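Local coordinates for T-lymphoma invasion and metastasis-inducing protein 1 (Homo sapiens, PDB 4K2P), which probably binds phosphoinositides and protein partners such as Par-3 through its PH and coiled-coil region, in signalling linked to tight junctions, at residues 158-162 and 174-178. The protein carries 5 engineered substitutions. Residues are numbered along the deposited sequence; the frame is centred on the assembly and turned at random.
Sequences GELQL and ILDQI. Engineered in segment 158-162: L160 (natural residue Met).
L162 packs its isobutyl group against I174, L175 and I178 on helix 168-203, an example of how two helices joined by a short connection are held by apolar packing at their turn. CD1 of L162 lies 3.5 Å from CG2 of I174, the two side chains running past one another in opposite directions, while CD2 of L162 meets CD1 of L175 at 4.1 Å. Both methyls of L162 also reach I178 CD1, with CD1 of L162 at 3.9 Å from it and the two side chains crossing at a slant. An alanine in place of L162 would probably open a gap between the helices and leave the methyls of I174, L175 and I178 without their shared partner. G158, having no side chain, lets the helices approach to 6.1 Å between its CA and that of I174, and its backbone meets the isoleucines directly: G158 O lies 3.4 Å from I174 CG2, and G158 C 3.9 Å from I178 CD1. I178, with CG1 anti to its carbonyl carbon (chi1 -72°), sends CD1 to within 3.7 Å of E159 CG. E159 lies across one side of I178 with its CG, while its carboxylate makes a long, weak ion pair with K155. Together these contacts close the turn of an antiparallel helical hairpin in the CC-Ex region, consistent with the coiled-coil part of the PH-CC-Ex domain.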
# COMPACT_ATOMS: atom_id res chain seq x y z
N GLY A 158 -26.43 0.05 13.69
CA GLY A 158 -27.19 -0.33 12.51
C GLY A 158 -27.58 -1.79 12.53
O GLY A 158 -28.72 -2.15 12.25
N GLU A 159 -26.62 -2.65 12.84
CA GLU A 159 -26.85 -4.09 12.89
C GLU A 159 -27.90 -4.44 13.94
O GLU A 159 -28.73 -5.30 13.72
CB GLU A 159 -25.53 -4.82 13.13
CG GLU A 159 -24.75 -5.06 11.83
CD GLU A 159 -23.29 -5.43 12.03
OE1 GLU A 159 -22.81 -5.36 13.18
OE2 GLU A 159 -22.63 -5.79 11.03
N LEU A 160 -27.86 -3.76 15.08
CA LEU A 160 -28.83 -3.97 16.14
C LEU A 160 -30.20 -3.44 15.75
O LEU A 160 -31.22 -3.87 16.28
CB LEU A 160 -28.37 -3.30 17.44
CG LEU A 160 -27.31 -4.03 18.26
CD1 LEU A 160 -26.79 -3.13 19.36
CD2 LEU A 160 -27.85 -5.33 18.84
N GLN A 161 -30.22 -2.49 14.82
CA GLN A 161 -31.46 -1.87 14.38
C GLN A 161 -32.17 -2.62 13.27
O GLN A 161 -33.37 -2.46 13.07
CB GLN A 161 -31.17 -0.46 13.88
CG GLN A 161 -31.17 0.57 14.95
CD GLN A 161 -32.49 0.64 15.65
OE1 GLN A 161 -33.54 0.79 15.02
NE2 GLN A 161 -32.47 0.51 16.95
N LEU A 162 -31.40 -3.43 12.56
CA LEU A 162 -31.88 -4.16 11.40
C LEU A 162 -33.18 -4.91 11.66
O LEU A 162 -34.11 -4.85 10.86
CB LEU A 162 -30.79 -5.14 10.94
CG LEU A 162 -30.49 -5.29 9.44
CD1 LEU A 162 -30.33 -3.97 8.73
CD2 LEU A 162 -29.24 -6.13 9.26
N ILE A 174 -30.70 0.56 5.91
CA ILE A 174 -29.76 0.29 6.98
C ILE A 174 -28.76 -0.75 6.52
O ILE A 174 -27.60 -0.70 6.91
CB ILE A 174 -30.46 -0.16 8.26
CG1 ILE A 174 -31.31 0.98 8.82
CG2 ILE A 174 -29.43 -0.61 9.31
CD1 ILE A 174 -32.22 0.57 9.94
N LEU A 175 -29.19 -1.70 5.70
CA LEU A 175 -28.27 -2.73 5.24
C LEU A 175 -27.23 -2.09 4.32
O LEU A 175 -26.04 -2.35 4.45
CB LEU A 175 -28.99 -3.87 4.53
CG LEU A 175 -28.10 -5.08 4.23
CD1 LEU A 175 -27.63 -5.77 5.52
CD2 LEU A 175 -28.78 -6.09 3.32
N ASP A 176 -27.68 -1.24 3.40
CA ASP A 176 -26.77 -0.45 2.56
C ASP A 176 -25.74 0.28 3.41
O ASP A 176 -24.55 0.30 3.07
CB ASP A 176 -27.53 0.58 1.72
CG ASP A 176 -28.27 -0.03 0.55
OD1 ASP A 176 -27.93 -1.16 0.14
OD2 ASP A 176 -29.21 0.62 0.04
N GLN A 177 -26.19 0.89 4.50
CA GLN A 177 -25.30 1.68 5.34
C GLN A 177 -24.28 0.81 6.04
O GLN A 177 -23.13 1.21 6.17
CB GLN A 177 -26.08 2.47 6.37
CG GLN A 177 -26.71 3.72 5.82
CD GLN A 177 -27.56 4.41 6.85
OE1 GLN A 177 -28.41 3.79 7.47
NE2 GLN A 177 -27.31 5.69 7.06
N ILE A 178 -24.68 -0.38 6.46
CA ILE A 178 -23.77 -1.30 7.12
C ILE A 178 -22.63 -1.65 6.15
O ILE A 178 -21.45 -1.66 6.53
CB ILE A 178 -24.52 -2.57 7.60
CG1 ILE A 178 -25.40 -2.20 8.79
CG2 ILE A 178 -23.55 -3.68 8.00
CD1 ILE A 178 -26.48 -3.21 9.10